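Long-range contacts in 2-aminomuconic 6-semialdehyde dehydrogenase (Pseudomonas sp., PDB 7BZV), which catalyses the NAD+-dependent oxidation of 2-aminomuconic 6-semialdehyde in the meta-cleavage pathway of 2-aminophenol catabolism, and needs its tetrameric assembly to bind the cofactor: residues B[268-279]-B[302-311]; B[348-359]-B[370-379]. All coordinates share one frame; numbering follows the deposited sequence.

Interaction 1 (B[268-279]-B[302-311]); sequences FEKMLDGMMRAL and RFCVALAERI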
loop_
_atom_site.group_PDB
_atom_site.type_symbol
_atom_site.label_atom_id
_atom_site.label_comp_id
_atom_site.label_asym_id
_atom_site.label_seq_id
_atom_site.Cartn_x
_atom_site.Cartn_y
_atom_site.Cartn_z
ATOM N N PHE B 268 15.736 34.563 -2.512
ATOM C CA PHE B 268 15.467 35.350 -3.714
ATOM C C PHE B 268 16.269 34.844 -4.907
ATOM O O PHE B 268 15.746 34.735 -6.025
ATOM C CB PHE B 268 15.765 36.821 -3.416
ATOM C CG PHE B 268 15.252 37.776 -4.449
ATOM C CD1 PHE B 268 13.975 38.286 -4.374
ATOM C CD2 PHE B 268 16.074 38.177 -5.485
ATOM C CE1 PHE B 268 13.528 39.195 -5.331
ATOM C CE2 PHE B 268 15.643 39.065 -6.432
ATOM C CZ PHE B 268 14.369 39.572 -6.357
ATOM N N GLU B 269 17.533 34.507 -4.694
ATOM C CA GLU B 269 18.354 34.075 -5.819
ATOM C C GLU B 269 17.886 32.732 -6.352
ATOM O O GLU B 269 17.841 32.537 -7.572
ATOM C CB GLU B 269 19.845 34.015 -5.428
ATOM C CG GLU B 269 20.511 35.397 -5.290
ATOM C CD GLU B 269 20.121 36.388 -6.403
ATOM O OE1 GLU B 269 20.086 35.997 -7.591
ATOM O OE2 GLU B 269 19.843 37.570 -6.094
ATOM N N LYS B 270 17.509 31.793 -5.474
ATOM C CA LYS B 270 17.009 30.511 -5.987
ATOM C C LYS B 270 15.690 30.697 -6.728
ATOM O O LYS B 270 15.420 30.020 -7.736
ATOM C CB LYS B 270 16.831 29.500 -4.858
ATOM C CG LYS B 270 18.110 29.059 -4.191
ATOM C CD LYS B 270 17.753 27.977 -3.124
ATOM C CE LYS B 270 18.965 27.518 -2.349
ATOM N NZ LYS B 270 19.948 27.014 -3.310
ATOM N N MET B 271 14.844 31.578 -6.203
ATOM C CA MET B 271 13.554 31.864 -6.809
ATOM C C MET B 271 13.728 32.441 -8.197
ATOM O O MET B 271 13.063 32.003 -9.142
ATOM C CB MET B 271 12.760 32.810 -5.899
ATOM C CG MET B 271 11.470 33.348 -6.491
ATOM S SD MET B 271 11.620 34.736 -7.623
ATOM C CE MET B 271 12.356 35.974 -6.571
ATOM N N LEU B 272 14.660 33.373 -8.361
ATOM C CA LEU B 272 14.844 33.943 -9.685
ATOM C C LEU B 272 15.299 32.881 -10.677
ATOM O O LEU B 272 14.851 32.862 -11.846
ATOM C CB LEU B 272 15.859 35.088 -9.651
ATOM C CG LEU B 272 15.457 36.484 -9.234
ATOM C CD1 LEU B 272 16.729 37.340 -9.415
ATOM C CD2 LEU B 272 14.324 36.992 -10.070
ATOM N N ASP B 273 16.252 32.035 -10.256
ATOM C CA ASP B 273 16.695 30.949 -11.124
ATOM C C ASP B 273 15.523 30.065 -11.534
ATOM O O ASP B 273 15.391 29.660 -12.698
ATOM C CB ASP B 273 17.725 30.064 -10.418
ATOM C CG ASP B 273 19.087 30.695 -10.339
ATOM O OD1 ASP B 273 19.336 31.708 -10.999
ATOM O OD2 ASP B 273 19.910 30.158 -9.591
ATOM N N GLY B 274 14.704 29.693 -10.548
ATOM C CA GLY B 274 13.573 28.812 -10.802
ATOM C C GLY B 274 12.482 29.460 -11.628
ATOM O O GLY B 274 11.926 28.833 -12.528
ATOM N N MET B 275 12.181 30.721 -11.353
ATOM C CA MET B 275 11.143 31.424 -12.100
ATOM C C MET B 275 11.555 31.703 -13.539
ATOM O O MET B 275 10.699 31.666 -14.433
ATOM C CB MET B 275 10.774 32.711 -11.383
ATOM C CG MET B 275 9.909 32.482 -10.107
ATOM S SD MET B 275 8.427 31.521 -10.429
ATOM C CE MET B 275 7.610 32.502 -11.680
ATOM N N MET B 276 12.849 31.951 -13.807
ATOM C CA MET B 276 13.252 32.080 -15.206
ATOM C C MET B 276 12.931 30.821 -15.982
ATOM O O MET B 276 12.540 30.915 -17.159
ATOM C CB MET B 276 14.730 32.434 -15.367
ATOM C CG MET B 276 14.915 33.773 -14.859
ATOM S SD MET B 276 14.517 35.060 -16.108
ATOM C CE MET B 276 12.841 35.542 -15.840
ATOM N N ARG B 277 13.031 29.648 -15.348
ATOM C CA ARG B 277 12.643 28.428 -16.049
ATOM C C ARG B 277 11.120 28.306 -16.153
ATOM O O ARG B 277 10.579 28.007 -17.229
ATOM C CB ARG B 277 13.263 27.219 -15.338
ATOM C CG ARG B 277 14.795 27.167 -15.495
ATOM C CD ARG B 277 15.491 26.159 -14.585
ATOM N NE ARG B 277 14.899 24.828 -14.639
ATOM C CZ ARG B 277 15.188 23.927 -15.561
ATOM N NH1 ARG B 277 16.083 24.224 -16.496
ATOM N NH2 ARG B 277 14.603 22.726 -15.519
ATOM N N ALA B 278 10.417 28.522 -15.040
ATOM C CA ALA B 278 8.957 28.409 -15.019
ATOM C C ALA B 278 8.310 29.328 -16.037
ATOM O O ALA B 278 7.198 29.049 -16.506
ATOM C CB ALA B 278 8.397 28.747 -13.630
ATOM N N LEU B 279 8.958 30.445 -16.350
ATOM C CA LEU B 279 8.429 31.382 -17.328
ATOM C C LEU B 279 8.869 31.066 -18.759
ATOM O O LEU B 279 8.051 31.171 -19.672
ATOM C CB LEU B 279 8.842 32.835 -16.999
ATOM C CG LEU B 279 8.340 33.412 -15.668
ATOM C CD1 LEU B 279 8.989 34.747 -15.337
ATOM C CD2 LEU B 279 6.832 33.546 -15.646
ATOM N N ARG B 302 11.676 44.982 -6.389
ATOM C CA ARG B 302 12.930 44.261 -6.535
ATOM C C ARG B 302 12.776 43.120 -7.530
ATOM O O ARG B 302 13.653 42.888 -8.373
ATOM C CB ARG B 302 13.375 43.734 -5.177
ATOM C CG ARG B 302 14.688 42.965 -5.185
ATOM C CD ARG B 302 15.030 42.451 -3.783
ATOM N NE ARG B 302 16.158 41.538 -3.815
ATOM C CZ ARG B 302 16.479 40.692 -2.841
ATOM N NH1 ARG B 302 15.761 40.634 -1.734
ATOM N NH2 ARG B 302 17.529 39.907 -2.975
ATOM N N PHE B 303 11.663 42.397 -7.445
ATOM C CA PHE B 303 11.419 41.296 -8.365
ATOM C C PHE B 303 11.407 41.776 -9.810
ATOM O O PHE B 303 12.011 41.160 -10.691
ATOM C CB PHE B 303 10.080 40.634 -8.060
ATOM C CG PHE B 303 9.743 39.512 -8.999
ATOM C CD1 PHE B 303 10.225 38.251 -8.762
ATOM C CD2 PHE B 303 8.984 39.728 -10.149
ATOM C CE1 PHE B 303 9.931 37.214 -9.631
ATOM C CE2 PHE B 303 8.682 38.684 -11.024
ATOM C CZ PHE B 303 9.175 37.433 -10.771
ATOM N N CYS B 304 10.625 42.820 -10.088
ATOM C CA CYS B 304 10.508 43.308 -11.457
ATOM C C CYS B 304 11.845 43.810 -11.986
ATOM O O CYS B 304 12.181 43.581 -13.149
ATOM C CB CYS B 304 9.469 44.420 -11.547
ATOM S SG CYS B 304 7.790 43.801 -11.291
ATOM N N VAL B 305 12.610 44.503 -11.157
ATOM C CA VAL B 305 13.900 45.027 -11.609
ATOM C C VAL B 305 14.852 43.882 -11.913
ATOM O O VAL B 305 15.496 43.834 -12.971
ATOM C CB VAL B 305 14.484 45.983 -10.551
ATOM C CG1 VAL B 305 15.947 46.339 -10.868
ATOM C CG2 VAL B 305 13.594 47.238 -10.389
ATOM N N ALA B 306 14.969 42.947 -10.981
ATOM C CA ALA B 306 15.922 41.857 -11.171
ATOM C C ALA B 306 15.488 40.960 -12.313
ATOM O O ALA B 306 16.307 40.539 -13.134
ATOM C CB ALA B 306 16.082 41.042 -9.885
ATOM N N LEU B 307 14.194 40.665 -12.402
ATOM C CA LEU B 307 13.727 39.795 -13.483
ATOM C C LEU B 307 13.955 40.430 -14.849
ATOM O O LEU B 307 14.335 39.737 -15.800
ATOM C CB LEU B 307 12.246 39.455 -13.322
ATOM C CG LEU B 307 11.710 38.350 -14.236
ATOM C CD1 LEU B 307 12.223 37.054 -13.690
ATOM C CD2 LEU B 307 10.199 38.343 -14.270
ATOM N N ALA B 308 13.742 41.736 -14.973
ATOM C CA ALA B 308 14.011 42.388 -16.255
ATOM C C ALA B 308 15.483 42.273 -16.655
ATOM O O ALA B 308 15.798 42.075 -17.836
ATOM C CB ALA B 308 13.583 43.854 -16.198
ATOM N N GLU B 309 16.408 42.419 -15.703
ATOM C CA GLU B 309 17.816 42.216 -16.046
ATOM C C GLU B 309 18.090 40.761 -16.416
ATOM O O GLU B 309 18.780 40.485 -17.405
ATOM C CB GLU B 309 18.702 42.646 -14.893
ATOM C CG GLU B 309 18.630 44.103 -14.525
ATOM C CD GLU B 309 18.862 45.070 -15.694
ATOM O OE1 GLU B 309 19.617 44.772 -16.624
ATOM O OE2 GLU B 309 18.274 46.152 -15.668
ATOM N N ARG B 310 17.531 39.810 -15.662
ATOM C CA ARG B 310 17.785 38.406 -15.983
ATOM C C ARG B 310 17.298 38.070 -17.390
ATOM O O ARG B 310 17.935 37.299 -18.114
ATOM C CB ARG B 310 17.117 37.484 -14.960
ATOM C CG ARG B 310 17.810 37.408 -13.606
ATOM C CD ARG B 310 19.158 36.667 -13.679
ATOM N NE ARG B 310 19.000 35.280 -14.117
ATOM C CZ ARG B 310 18.901 34.228 -13.301
ATOM N NH1 ARG B 310 18.955 34.373 -11.980
ATOM N NH2 ARG B 310 18.752 33.017 -13.814
ATOM N N ILE B 311 16.163 38.635 -17.787
ATOM C CA ILE B 311 15.652 38.409 -19.128
ATOM C C ILE B 311 16.629 38.970 -20.158
ATOM O O ILE B 311 16.919 38.330 -21.179
ATOM C CB ILE B 311 14.243 39.015 -19.248
ATOM C CG1 ILE B 311 13.250 38.170 -18.395
ATOM C CG2 ILE B 311 13.807 39.082 -20.717
ATOM C CD1 ILE B 311 11.913 38.842 -18.131
#
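F268 and R302 open the interface with a cation-pi stack: the guanidinium lies flat on the ring, CZ 3.7 Å from the ring centroid and the planes 17° apart. R302 reaches this place fully extended, CG anti to its backbone N (chi1 -179°), and its CG and CD also run across the same face. M271 CE lies above the opposite face, toward its rim, while A306 CB meets the ring edge near F268 CE2.

The tight, buried part lies beside this. L272 CD1 touches A306 CB at 3.8 Å, and its other methyl turns toward L307. M271 bends back so that SD approaches the edge of the F303 ring, 3.6 Å from CE1, a Met-aromatic contact made in the ring plane. Farther along, L279 CD1 and L307 CD2 meet tip to tip at 3.9 Å. The aliphatic part of R310 folds over M276, whose SD is 3.7 Å from R310 CB and whose CE touches I311 CG1.

The solvent side is looser and polar. There R310 grips D273 end-on, NH1 and NH2 both donating to the single oxygen OD1 at 2.9 and 3.2 Å; OD1 lies near the guanidinium plane, but the carboxylate is turned steeply against it. E269, poorly ordered, is merely near the exposed R302.

The axes of segments 268-279 and 302-311 cross at 56°, 11.0 Å apart at closest approach. Helix 268-280 links parallel neighbouring strands 258-262 and 290-296 in a beta-alpha-beta crossover, and helix 297-312 follows directly. M271 and F303 both rest on I262, F303 also reaches V295 and V397, and L279 packs on V293 and C395.

Interaction 2 (B[348-359]-B[370-379]); sequences EGATFLAGGGVP and WVEPTVIAGL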
loop_
_atom_site.group_PDB
_atom_site.type_symbol
_atom_site.label_atom_id
_atom_site.label_comp_id
_atom_site.label_asym_id
_atom_site.label_seq_id
_atom_site.Cartn_x
_atom_site.Cartn_y
_atom_site.Cartn_z
ATOM N N GLU B 348 -5.380 46.012 -24.024
ATOM C CA GLU B 348 -5.957 45.997 -22.686
ATOM C C GLU B 348 -5.263 46.989 -21.748
ATOM O O GLU B 348 -5.720 47.149 -20.608
ATOM C CB GLU B 348 -5.943 44.561 -22.129
ATOM C CG GLU B 348 -7.196 43.778 -22.552
ATOM C CD GLU B 348 -7.267 42.353 -22.036
ATOM O OE1 GLU B 348 -6.219 41.693 -21.914
ATOM O OE2 GLU B 348 -8.395 41.884 -21.758
ATOM N N GLY B 349 -4.221 47.687 -22.209
ATOM C CA GLY B 349 -3.512 48.674 -21.407
ATOM C C GLY B 349 -2.256 48.204 -20.675
ATOM O O GLY B 349 -1.759 48.926 -19.800
ATOM N N ALA B 350 -1.704 47.051 -21.024
ATOM C CA ALA B 350 -0.624 46.490 -20.223
ATOM C C ALA B 350 0.664 47.301 -20.326
ATOM O O ALA B 350 1.002 47.854 -21.375
ATOM C CB ALA B 350 -0.334 45.056 -20.654
ATOM N N THR B 351 1.410 47.321 -19.218
ATOM C CA THR B 351 2.781 47.805 -19.213
ATOM C C THR B 351 3.714 46.653 -19.549
ATOM O O THR B 351 3.632 45.578 -18.940
ATOM C CB THR B 351 3.140 48.386 -17.855
ATOM O OG1 THR B 351 2.239 49.442 -17.557
ATOM C CG2 THR B 351 4.587 48.892 -17.825
ATOM N N PHE B 352 4.601 46.877 -20.508
ATOM C CA PHE B 352 5.580 45.877 -20.901
ATOM C C PHE B 352 6.869 46.136 -20.147
ATOM O O PHE B 352 7.536 47.139 -20.396
ATOM C CB PHE B 352 5.822 45.891 -22.405
ATOM C CG PHE B 352 4.723 45.252 -23.177
ATOM C CD1 PHE B 352 3.510 45.900 -23.320
ATOM C CD2 PHE B 352 4.884 43.992 -23.718
ATOM C CE1 PHE B 352 2.478 45.310 -24.008
ATOM C CE2 PHE B 352 3.861 43.384 -24.411
ATOM C CZ PHE B 352 2.648 44.055 -24.567
ATOM N N LEU B 353 7.221 45.225 -19.229
ATOM C CA LEU B 353 8.485 45.295 -18.499
ATOM C C LEU B 353 9.639 44.676 -19.255
ATOM O O LEU B 353 10.801 44.975 -18.957
ATOM C CB LEU B 353 8.396 44.588 -17.138
ATOM C CG LEU B 353 7.328 45.130 -16.213
ATOM C CD1 LEU B 353 7.361 44.382 -14.887
ATOM C CD2 LEU B 353 7.546 46.633 -16.035
ATOM N N ALA B 354 9.343 43.785 -20.187
ATOM C CA ALA B 354 10.380 43.196 -21.014
ATOM C C ALA B 354 9.712 42.641 -22.262
ATOM O O ALA B 354 8.544 42.242 -22.237
ATOM C CB ALA B 354 11.155 42.101 -20.254
ATOM N N GLY B 355 10.447 42.681 -23.358
ATOM C CA GLY B 355 10.044 41.991 -24.549
ATOM C C GLY B 355 8.817 42.616 -25.158
ATOM O O GLY B 355 8.644 43.841 -25.169
ATOM N N GLY B 356 7.947 41.765 -25.696
ATOM C CA GLY B 356 6.773 42.221 -26.406
ATOM C C GLY B 356 6.889 42.226 -27.913
ATOM O O GLY B 356 5.904 42.541 -28.581
ATOM N N GLY B 357 8.040 41.860 -28.472
ATOM C CA GLY B 357 8.239 41.868 -29.903
ATOM C C GLY B 357 8.937 40.608 -30.372
ATOM O O GLY B 357 8.800 39.531 -29.788
ATOM N N VAL B 358 9.709 40.770 -31.439
ATOM C CA VAL B 358 10.334 39.664 -32.150
ATOM C C VAL B 358 11.818 39.979 -32.252
ATOM O O VAL B 358 12.166 41.089 -32.656
ATOM C CB VAL B 358 9.705 39.483 -33.543
ATOM C CG1 VAL B 358 10.500 38.471 -34.356
ATOM C CG2 VAL B 358 8.230 39.090 -33.417
ATOM N N PRO B 359 12.724 39.057 -31.939
ATOM C CA PRO B 359 14.140 39.330 -32.210
ATOM C C PRO B 359 14.393 39.448 -33.707
ATOM O O PRO B 359 13.741 38.794 -34.527
ATOM C CB PRO B 359 14.868 38.126 -31.609
ATOM C CG PRO B 359 13.854 37.000 -31.688
ATOM C CD PRO B 359 12.483 37.656 -31.548
ATOM N N TRP B 370 10.271 33.186 -34.282
ATOM C CA TRP B 370 10.820 33.623 -33.010
ATOM C C TRP B 370 9.946 34.683 -32.337
ATOM O O TRP B 370 9.227 35.441 -32.989
ATOM C CB TRP B 370 12.228 34.182 -33.194
ATOM C CG TRP B 370 13.228 33.237 -33.791
ATOM C CD1 TRP B 370 13.333 32.865 -35.103
ATOM C CD2 TRP B 370 14.279 32.563 -33.100
ATOM N NE1 TRP B 370 14.367 31.984 -35.265
ATOM C CE2 TRP B 370 14.970 31.783 -34.050
ATOM C CE3 TRP B 370 14.703 32.538 -31.769
ATOM C CZ2 TRP B 370 16.065 30.997 -33.714
ATOM C CZ3 TRP B 370 15.794 31.756 -31.439
ATOM C CH2 TRP B 370 16.461 31.000 -32.403
ATOM N N VAL B 371 10.059 34.754 -31.005
ATOM C CA VAL B 371 9.420 35.796 -30.206
ATOM C C VAL B 371 10.281 36.081 -28.974
ATOM O O VAL B 371 11.004 35.217 -28.485
ATOM C CB VAL B 371 7.990 35.358 -29.806
ATOM C CG1 VAL B 371 8.056 34.150 -28.860
ATOM C CG2 VAL B 371 7.260 36.497 -29.184
ATOM N N GLU B 372 10.175 37.298 -28.451
ATOM C CA GLU B 372 10.947 37.709 -27.279
ATOM C C GLU B 372 10.313 37.210 -25.969
ATOM O O GLU B 372 9.087 37.256 -25.802
ATOM C CB GLU B 372 11.043 39.224 -27.213
ATOM C CG GLU B 372 11.831 39.837 -28.348
ATOM C CD GLU B 372 11.834 41.338 -28.266
ATOM O OE1 GLU B 372 10.794 41.908 -27.864
ATOM O OE2 GLU B 372 12.869 41.939 -28.603
ATOM N N PRO B 373 11.137 36.823 -25.004
ATOM C CA PRO B 373 10.619 36.601 -23.645
ATOM C C PRO B 373 10.029 37.893 -23.097
ATOM O O PRO B 373 10.647 38.958 -23.171
ATOM C CB PRO B 373 11.854 36.143 -22.864
ATOM C CG PRO B 373 13.051 36.684 -23.660
ATOM C CD PRO B 373 12.603 36.674 -25.086
ATOM N N THR B 374 8.817 37.806 -22.550
ATOM C CA THR B 374 7.990 38.989 -22.340
ATOM C C THR B 374 7.398 38.952 -20.937
ATOM O O THR B 374 7.001 37.894 -20.433
ATOM C CB THR B 374 6.909 39.067 -23.431
ATOM O OG1 THR B 374 7.552 39.163 -24.711
ATOM C CG2 THR B 374 5.968 40.263 -23.272
ATOM N N VAL B 375 7.340 40.117 -20.306
ATOM C CA VAL B 375 6.677 40.254 -19.015
ATOM C C VAL B 375 5.775 41.473 -19.088
ATOM O O VAL B 375 6.240 42.558 -19.454
ATOM C CB VAL B 375 7.680 40.411 -17.857
ATOM C CG1 VAL B 375 6.932 40.814 -16.622
ATOM C CG2 VAL B 375 8.438 39.144 -17.639
ATOM N N ILE B 376 4.509 41.321 -18.689
ATOM C CA ILE B 376 3.599 42.455 -18.623
ATOM C C ILE B 376 3.124 42.664 -17.193
ATOM O O ILE B 376 3.240 41.785 -16.334
ATOM C CB ILE B 376 2.383 42.308 -19.569
ATOM C CG1 ILE B 376 1.648 40.988 -19.293
ATOM C CG2 ILE B 376 2.821 42.372 -21.029
ATOM C CD1 ILE B 376 0.315 40.822 -20.050
ATOM N N ALA B 377 2.564 43.851 -16.957
ATOM C CA ALA B 377 2.094 44.266 -15.645
ATOM C C ALA B 377 0.993 45.302 -15.819
ATOM O O ALA B 377 0.770 45.832 -16.909
ATOM C CB ALA B 377 3.243 44.834 -14.806
ATOM N N GLY B 378 0.327 45.609 -14.724
ATOM C CA GLY B 378 -0.615 46.701 -14.697
ATOM C C GLY B 378 -2.067 46.314 -14.878
ATOM O O GLY B 378 -2.931 47.191 -14.808
ATOM N N LEU B 379 -2.375 45.052 -15.131
ATOM C CA LEU B 379 -3.752 44.718 -15.466
ATOM C C LEU B 379 -4.479 44.106 -14.272
ATOM O O LEU B 379 -3.878 43.672 -13.282
ATOM C CB LEU B 379 -3.803 43.768 -16.661
ATOM C CG LEU B 379 -3.111 44.290 -17.920
ATOM C CD1 LEU B 379 -3.200 43.271 -19.046
ATOM C CD2 LEU B 379 -3.701 45.653 -18.357
#
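T351 and A377 form an antiparallel hydrogen-bonded pair, each N donating to the other's O at 2.8 Å, and F352 with I376 is the non-hydrogen-bonded pair beside it. The register then slips by one residue in a classic beta bulge: V375 O accepts L353 N at 2.9 Å and, weakly, A354 N at 3.4 Å. V375 N returns a bond to A354 O, coming from above the carbonyl plane. Beyond it the chain passes through G355 at positive phi, where a CB would collide with P373 O and T374 OG1.

Side chains join the backbone in the pairing here. T374 OG1 stands beside its own backbone N (chi1 -61°), a position from which it accepts G356 N at 2.8 Å and donates to E372 O at 2.7 Å. Replacing T374 with a valine removes this hydroxyl and would probably leave G356 N and E372 O without their mates, freeing the glycine turn to shift. E372 reaches over G357, whose N meets OE1 at 2.8 Å, well out of the carboxylate plane; E372 N closes the loop on G357 O.

On the face carrying F352 and I376, CG2 of I376 sits over the centre of the F352 ring, 3.7 Å from its centroid and 14° off the normal. On the other face L353 CD1 spans V375 CG1 and A377 CB.

Strand 351-354 is the outermost of the seven-strand sheet within this chain, and 374-377 joins it to parallel strand 394-400 through I376 with C395 and V397; V375 faces helix 297-312, while T374 packs on F342 of helix 332-348.

Helix 297-312 joins the two contacts, whose centres are about 15 Å apart. Its residues 302-311 pair with 268-279 in interaction 1 and also pack against the strand pair of interaction 2. The evidence is direct: I311 CD1 lies 3.5 Å from V375 CG2, L307 CD2 reaches the same V375 CG2 at 3.9 Å, and C304 SG is 3.7 Å from L353 CD1. Thus L307 serves both contacts. The two contacts follow one another in sequence within the aldehyde dehydrogenase family region, interaction 1 closing before interaction 2 opens. Neither contact gives geometric evidence of substrate or NAD+ binding, so both are best read as structural packing.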